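Local coordinates for protein putative c-1-tetrahydrofolate synthase, cytoplasmic (Leishmania major, PDB 4A26) that combines methylenetetrahydrofolate dehydrogenase and methenyltetrahydrofolate cyclohydrolase activities in one homodimeric enzyme of folate-dependent one-carbon metabolism, at residues 45-50 and 71-76; 78-83 and 107-112; 85-90 and 116-121. All coordinates share one frame; numbering follows the deposited sequence. Where two conformers were deposited one is given.

Interaction 1: residues 45-50 and 71-76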
# COMPACT_ATOMS: atom_id res chain seq x y z
N VAL A 45 27.96 3.33 6.84
CA VAL A 45 28.94 2.25 6.96
C VAL A 45 29.94 2.37 5.82
O VAL A 45 29.57 2.52 4.66
CB VAL A 45 28.25 0.88 6.93
CG1 VAL A 45 29.28 -0.25 6.94
CG2 VAL A 45 27.29 0.75 8.10
N GLY A 46 31.22 2.30 6.17
CA GLY A 46 32.28 2.56 5.21
C GLY A 46 32.47 4.05 5.00
O GLY A 46 32.07 4.85 5.85
N GLN A 47 33.09 4.41 3.88
CA GLN A 47 33.54 5.79 3.65
C GLN A 47 33.30 6.26 2.21
O GLN A 47 34.12 6.99 1.65
CB GLN A 47 35.03 5.90 4.02
CG GLN A 47 35.33 5.83 5.52
CD GLN A 47 35.26 7.19 6.20
OE1 GLN A 47 36.12 8.05 5.98
NE2 GLN A 47 34.23 7.39 7.03
N ARG A 48 32.18 5.85 1.63
CA ARG A 48 31.78 6.33 0.30
C ARG A 48 31.57 7.84 0.33
O ARG A 48 30.86 8.34 1.20
CB ARG A 48 30.49 5.65 -0.17
CG ARG A 48 30.70 4.39 -0.99
CD ARG A 48 29.37 3.77 -1.41
NE ARG A 48 29.41 3.25 -2.78
CZ ARG A 48 28.91 3.87 -3.86
NH1 ARG A 48 28.28 5.04 -3.76
NH2 ARG A 48 29.02 3.29 -5.05
N MET A 49 32.17 8.55 -0.62
CA MET A 49 32.06 10.01 -0.68
C MET A 49 30.66 10.46 -1.08
O MET A 49 30.26 11.59 -0.79
CB MET A 49 33.10 10.61 -1.62
CG MET A 49 34.46 10.84 -0.96
SD MET A 49 34.31 11.76 0.58
CE MET A 49 33.41 13.21 0.04
N ASP A 50 29.91 9.59 -1.75
CA ASP A 50 28.54 9.89 -2.16
C ASP A 50 27.67 9.91 -0.91
O ASP A 50 26.93 10.87 -0.68
CB ASP A 50 28.01 8.85 -3.17
CG ASP A 50 29.11 8.24 -4.04
OD1 ASP A 50 29.80 7.31 -3.56
OD2 ASP A 50 29.30 8.70 -5.18
N ASN A 71 25.35 11.52 14.07
CA ASN A 71 26.01 10.74 13.03
C ASN A 71 26.82 9.61 13.64
O ASN A 71 27.72 9.85 14.45
CB ASN A 71 26.91 11.62 12.16
CG ASN A 71 27.44 10.88 10.92
OD1 ASN A 71 26.78 9.98 10.38
ND2 ASN A 71 28.64 11.26 10.47
N VAL A 72 26.48 8.38 13.26
CA VAL A 72 27.24 7.19 13.63
C VAL A 72 27.97 6.69 12.39
O VAL A 72 27.33 6.36 11.39
CB VAL A 72 26.31 6.09 14.16
CG1 VAL A 72 27.09 4.84 14.49
CG2 VAL A 72 25.54 6.58 15.38
N GLU A 73 29.30 6.65 12.45
CA GLU A 73 30.11 6.19 11.32
C GLU A 73 30.82 4.88 11.64
O GLU A 73 31.78 4.86 12.39
CB GLU A 73 31.13 7.26 10.91
CG GLU A 73 30.51 8.62 10.60
CD GLU A 73 31.50 9.60 9.99
OE1 GLU A 73 32.46 9.14 9.33
OE2 GLU A 73 31.31 10.82 10.15
N LEU A 74 30.32 3.79 11.05
CA LEU A 74 30.88 2.46 11.28
C LEU A 74 31.87 2.09 10.16
O LEU A 74 31.71 2.55 9.03
CB LEU A 74 29.77 1.42 11.34
CG LEU A 74 28.70 1.62 12.42
CD1 LEU A 74 27.61 0.57 12.28
CD2 LEU A 74 29.30 1.57 13.82
N PRO A 75 32.89 1.27 10.48
CA PRO A 75 33.83 0.82 9.45
C PRO A 75 33.17 0.07 8.29
O PRO A 75 32.04 -0.41 8.41
CB PRO A 75 34.77 -0.11 10.22
CG PRO A 75 34.70 0.36 11.61
CD PRO A 75 33.29 0.81 11.82
N GLU A 76 33.89 -0.02 7.18
CA GLU A 76 33.35 -0.62 5.96
C GLU A 76 33.20 -2.14 6.06
O GLU A 76 32.33 -2.72 5.41
CB GLU A 76 34.27 -0.28 4.77
CG GLU A 76 33.64 -0.50 3.40
CD GLU A 76 34.22 0.45 2.36
OE1 GLU A 76 33.80 1.63 2.34
OE2 GLU A 76 35.10 0.01 1.59

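Interaction 2: residues 78-83 and 107-112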
# COMPACT_ATOMS: atom_id res chain seq x y z
N ILE A 78 32.44 -4.05 8.77
CA ILE A 78 31.83 -4.35 10.07
C ILE A 78 30.73 -5.42 9.97
O ILE A 78 30.11 -5.59 8.92
CB ILE A 78 31.24 -3.07 10.71
CG1 ILE A 78 31.03 -3.26 12.21
CG2 ILE A 78 29.94 -2.66 10.02
CD1 ILE A 78 30.84 -1.98 12.96
N SER A 79 30.50 -6.12 11.08
CA SER A 79 29.49 -7.17 11.16
C SER A 79 28.08 -6.64 10.99
O SER A 79 27.80 -5.49 11.32
CB SER A 79 29.57 -7.87 12.52
OG SER A 79 30.83 -8.46 12.73
N GLN A 80 27.20 -7.50 10.48
CA GLN A 80 25.76 -7.24 10.51
C GLN A 80 25.31 -7.06 11.96
O GLN A 80 24.59 -6.11 12.28
CB GLN A 80 25.00 -8.40 9.88
CG GLN A 80 23.49 -8.21 9.79
CD GLN A 80 23.08 -7.25 8.70
OE1 GLN A 80 23.60 -7.30 7.59
NE2 GLN A 80 22.14 -6.37 9.01
N GLU A 81 25.73 -7.98 12.83
CA GLU A 81 25.35 -7.96 14.24
C GLU A 81 25.70 -6.61 14.87
O GLU A 81 24.86 -5.99 15.53
CB GLU A 81 26.04 -9.09 15.02
CG GLU A 81 25.17 -9.79 16.08
CD GLU A 81 24.81 -8.91 17.28
OE1 GLU A 81 23.97 -7.99 17.11
OE2 GLU A 81 25.34 -9.15 18.39
N VAL A 82 26.92 -6.14 14.63
CA VAL A 82 27.42 -4.91 15.23
C VAL A 82 26.69 -3.68 14.69
O VAL A 82 26.39 -2.76 15.45
CB VAL A 82 28.94 -4.75 15.02
CG1 VAL A 82 29.43 -3.41 15.55
CG2 VAL A 82 29.69 -5.89 15.70
N LEU A 83 26.40 -3.65 13.39
CA LEU A 83 25.56 -2.60 12.81
C LEU A 83 24.23 -2.53 13.54
O LEU A 83 23.83 -1.46 14.01
CB LEU A 83 25.31 -2.87 11.32
CG LEU A 83 24.30 -1.95 10.61
CD1 LEU A 83 24.80 -0.51 10.63
CD2 LEU A 83 24.05 -2.42 9.19
N LYS A 107 28.35 -4.63 0.26
CA LYS A 107 27.65 -5.81 -0.27
C LYS A 107 27.43 -6.91 0.77
O LYS A 107 26.39 -7.57 0.76
CB LYS A 107 28.40 -6.37 -1.48
N HIS A 108 28.39 -7.10 1.66
CA HIS A 108 28.33 -8.20 2.63
C HIS A 108 27.20 -8.04 3.66
O HIS A 108 26.77 -9.03 4.26
CB HIS A 108 29.68 -8.39 3.34
CG HIS A 108 29.97 -7.38 4.39
ND1 HIS A 108 30.21 -6.05 4.11
CD2 HIS A 108 30.06 -7.49 5.74
CE1 HIS A 108 30.43 -5.39 5.23
NE2 HIS A 108 30.34 -6.24 6.24
N LEU A 109 26.72 -6.81 3.85
CA LEU A 109 25.63 -6.55 4.79
C LEU A 109 24.26 -6.69 4.13
O LEU A 109 24.11 -6.47 2.93
CB LEU A 109 25.76 -5.15 5.39
CG LEU A 109 26.99 -4.89 6.27
CD1 LEU A 109 27.15 -3.40 6.50
CD2 LEU A 109 26.90 -5.64 7.59
N ASN A 110 23.27 -7.05 4.95
CA ASN A 110 21.88 -7.15 4.52
C ASN A 110 21.15 -5.86 4.90
O ASN A 110 21.07 -5.53 6.09
CB ASN A 110 21.22 -8.36 5.18
CG ASN A 110 19.83 -8.66 4.65
OD1 ASN A 110 19.09 -7.76 4.25
ND2 ASN A 110 19.46 -9.93 4.65
N GLU A 111 20.62 -5.15 3.91
CA GLU A 111 20.00 -3.83 4.13
C GLU A 111 18.62 -3.92 4.76
O GLU A 111 18.36 -3.28 5.78
CB GLU A 111 19.90 -3.05 2.81
CG GLU A 111 21.25 -2.73 2.18
CD GLU A 111 21.13 -1.84 0.95
OE1 GLU A 111 20.06 -1.22 0.75
OE2 GLU A 111 22.11 -1.77 0.18
N ASN A 112 17.74 -4.72 4.15
CA ASN A 112 16.38 -4.91 4.67
C ASN A 112 16.39 -5.38 6.13
O ASN A 112 15.53 -4.98 6.92
CB ASN A 112 15.60 -5.91 3.81
CG ASN A 112 15.28 -5.37 2.42
OD1 ASN A 112 15.17 -4.16 2.22
ND2 ASN A 112 15.10 -6.27 1.46

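Interaction 3: residues 85-90 and 116-121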
# COMPACT_ATOMS: atom_id res chain seq x y z
N VAL A 85 23.35 -3.60 16.43
CA VAL A 85 23.53 -3.16 17.82
C VAL A 85 23.48 -1.64 17.90
O VAL A 85 22.78 -1.08 18.75
CB VAL A 85 24.87 -3.67 18.42
CG1 VAL A 85 25.28 -2.84 19.62
CG2 VAL A 85 24.76 -5.15 18.78
N ASN A 86 24.21 -0.98 17.01
CA ASN A 86 24.20 0.48 16.94
C ASN A 86 22.83 1.02 16.54
O ASN A 86 22.43 2.09 17.01
CB ASN A 86 25.26 1.00 15.97
CG ASN A 86 26.66 0.79 16.48
OD1 ASN A 86 27.25 1.68 17.10
ND2 ASN A 86 27.21 -0.39 16.25
N VAL A 87 22.11 0.29 15.69
CA VAL A 87 20.74 0.66 15.35
C VAL A 87 19.85 0.55 16.59
O VAL A 87 19.04 1.44 16.85
CB VAL A 87 20.16 -0.21 14.20
CG1 VAL A 87 18.72 0.17 13.92
CG2 VAL A 87 21.00 -0.07 12.94
N GLU A 88 20.04 -0.52 17.35
CA GLU A 88 19.29 -0.72 18.60
C GLU A 88 19.62 0.35 19.64
O GLU A 88 18.74 0.80 20.38
CB GLU A 88 19.57 -2.12 19.18
CG GLU A 88 18.67 -2.51 20.37
CD GLU A 88 17.20 -2.64 20.00
OE1 GLU A 88 16.88 -2.86 18.81
OE2 GLU A 88 16.35 -2.53 20.91
N LYS A 89 20.89 0.76 19.71
CA LYS A 89 21.29 1.83 20.61
C LYS A 89 20.50 3.11 20.30
O LYS A 89 20.01 3.78 21.21
CB LYS A 89 22.79 2.10 20.51
N LEU A 90 20.38 3.42 19.02
CA LEU A 90 19.61 4.59 18.58
C LEU A 90 18.11 4.42 18.85
O LEU A 90 17.44 5.38 19.20
CB LEU A 90 19.86 4.88 17.09
CG LEU A 90 21.30 5.26 16.71
CD1 LEU A 90 21.49 5.27 15.20
CD2 LEU A 90 21.69 6.59 17.32
N GLU A 116 14.99 -3.40 9.38
CA GLU A 116 13.92 -4.02 10.18
C GLU A 116 14.16 -3.79 11.68
O GLU A 116 13.20 -3.69 12.45
CB GLU A 116 13.80 -5.52 9.86
CG GLU A 116 12.35 -6.04 9.74
CD GLU A 116 11.67 -5.66 8.41
OE1 GLU A 116 12.16 -4.73 7.71
OE2 GLU A 116 10.64 -6.28 8.07
N LYS A 117 15.43 -3.70 12.07
CA LYS A 117 15.83 -3.39 13.45
C LYS A 117 15.31 -2.04 13.94
O LYS A 117 15.08 -1.87 15.14
CB LYS A 117 17.35 -3.40 13.61
CG LYS A 117 17.92 -4.73 14.06
CD LYS A 117 17.85 -4.91 15.58
CE LYS A 117 18.25 -6.33 15.98
NZ LYS A 117 18.22 -6.56 17.46
N ILE A 118 15.14 -1.09 13.03
CA ILE A 118 14.66 0.24 13.41
C ILE A 118 13.25 0.12 13.97
O ILE A 118 12.42 -0.61 13.43
CB ILE A 118 14.66 1.23 12.22
CG1 ILE A 118 16.08 1.47 11.70
CG2 ILE A 118 14.03 2.56 12.64
CD1 ILE A 118 16.13 2.15 10.35
N HIS A 119 12.99 0.83 15.06
CA HIS A 119 11.67 0.85 15.66
C HIS A 119 10.72 1.63 14.75
O HIS A 119 11.07 2.71 14.27
CB HIS A 119 11.73 1.47 17.06
CG HIS A 119 12.11 0.49 18.13
ND1 HIS A 119 11.64 0.58 19.42
CD2 HIS A 119 12.88 -0.62 18.09
CE1 HIS A 119 12.13 -0.42 20.13
NE2 HIS A 119 12.89 -1.16 19.35
N PRO A 120 9.52 1.07 14.49
CA PRO A 120 8.54 1.71 13.60
C PRO A 120 8.34 3.20 13.83
O PRO A 120 8.15 3.94 12.87
CB PRO A 120 7.25 0.95 13.93
CG PRO A 120 7.71 -0.40 14.32
CD PRO A 120 9.04 -0.23 14.99
N HIS A 121 8.39 3.63 15.09
CA HIS A 121 8.14 5.03 15.46
C HIS A 121 9.35 5.95 15.29
O HIS A 121 9.24 7.15 15.53
CB HIS A 121 7.55 5.12 16.88
CG HIS A 121 8.56 4.89 17.98
ND1 HIS A 121 8.77 3.65 18.55
CD2 HIS A 121 9.38 5.75 18.63
CE1 HIS A 121 9.70 3.76 19.49
NE2 HIS A 121 10.08 5.02 19.56
O HOH W 1 14.36 -3.56 17.06

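Interaction 1: residues 45-50 and 71-76
The side chain of E76 lies across the backbone of G46, with E76 CB 3.5 Å from G46 CA and E76 OE1 continuing to the next peptide. There Q47 N donates to E76 OE1 at 3.3 Å and meets the oxygen nearly along its C-O axis. E76 CG stands anti to the backbone N (chi1 -163°), which places it beside G46 CA; the remaining torsions bring OE1 to Q47 N. G46 has a positive phi of 79° and no side chain, and the glutamate lies close to its bare CA. One residue earlier the backbones still pair as strands: V45 and L74 form a parallel bridge, and G46 N gives its hydrogen to L74 O at 2.9 Å with an N-H...O angle of 151°. The V45 and L74 side chains lie on the same sheet face, where V45 CG2 rests 4.1 Å from L74 CB, while V45 CG1 turns to P75 O. Towards the outside, Q47 NE2 makes a weak bond to E73 OE1 at 3.4 Å; the two side chains cross at about a right angle, although amide and carboxylate are nearly coplanar. On its sheet face V45 also meets L83 and L109. The contact joins two adjacent strands at the C-terminal edge of the parallel sheet, within the beta-alpha-beta crossover of strand 39-45, helix 49-64 and strand 68-74.

Interaction 2: residues 78-83 and 107-112
Q80 and L109 bring their CA atoms to 5.8 Å, where the first turn of helix 80-91 faces the non-helical run leading into helix 111-116. The Q80 amide grips both polar backbone atoms of one residue: N110 N donates to Q80 OE1 at 2.7 Å and 165°, and Q80 NE2 returns a bond to N110 O at 3.2 Å, in the carbonyl plane and on a lone pair. The two bonds fix the rotation of the amide; Q80 CG is anti to the backbone N (chi1 -177°) and the chain bends at chi2. A third bond comes from H108, whose NE2 reaches I78 O at 2.8 Å; the acceptor sits close to the imidazole plane, 12° out of it. L109 packs between these polar ties. Its CG lies over one face of the H108 ring, towards the rim, its CD2 packs on Q80 N at 3.4 Å, and its CD1 meets L83 CD2 at 4.2 Å. L83 and L109 both touch V45 of strand 39-45, so this apolar cluster lies against the parallel sheet. Beside it, Q80 packs on R113 and A114 of helix 111-116, the helix that N110 precedes as N-cap, its OD1 accepting from R113 N.

Interaction 3: residues 85-90 and 116-121
V87 of helix 80-91 and I118 of the loop after helix 111-116 make the tight half of this contact, on one flank of the parallel sheet in the alpha/beta catalytic domain. V87 CG1 is 3.7 Å from I118 CG1, the two side chains crossing at about a right angle, and the same methyl lies 3.8 Å from K117 CB. It is V87 CG1, anti to the backbone N (chi1 178°), that does all of this touching. The surroundings confirm that this is the inner side: V87 also packs on I43 of strand 39-45, and I118 on I99 of strand 98-101.

One residue along the helix the character changes. The E88 carboxylate stands among polar groups of the loop without a direct hydrogen bond to any of them. Its OE1 is 4.2 Å from K117 NZ, opposite charges beyond salt-bridge range, and OE2 is 4.0 Å from H119 NE2, with the carboxylate and imidazole planes 62° apart. All three residues are partly exposed; the lysine may still be attracted electrostatically, but no salt bridge forms. Firmer ties come from N91, at the end of the helix, and N92 just beyond it: N91 ND2 donates to E88 OE1 and to K117 O, N91 OD1 accepts from H119 N, and N92 ND2 donates to E88 OE2. The looser side is bridged between the segments by a single water, which donates to K117 O at 2.7 Å and to E88 OE1 at 3.1 Å.

How the interactions relate
All three contacts lie in the catalytic domain, and one segment of each follows the chain from strand 68-74 through helix 80-91. Interactions 2 and 3 share that helix, using its first turn and its later turns; their segments alternate along the chain. Interactions 1 and 2 join apolar faces, L83 CD1 lying 3.4 Å from L74 CD1 and 3.8 Å from V45 CG2. N86 and L90 of interaction 3 pack against strand 68-74, N86 on V72 and L74, L90 on V72. In interaction 1 buried backbone pairing is flanked by exposed glutamate and glutamine; in interaction 2 side-chain amide and imidazole bond to backbone around buried L83 and L109; in interaction 3 buried V87 and I118 lie inward of a water-bridged, partly exposed side.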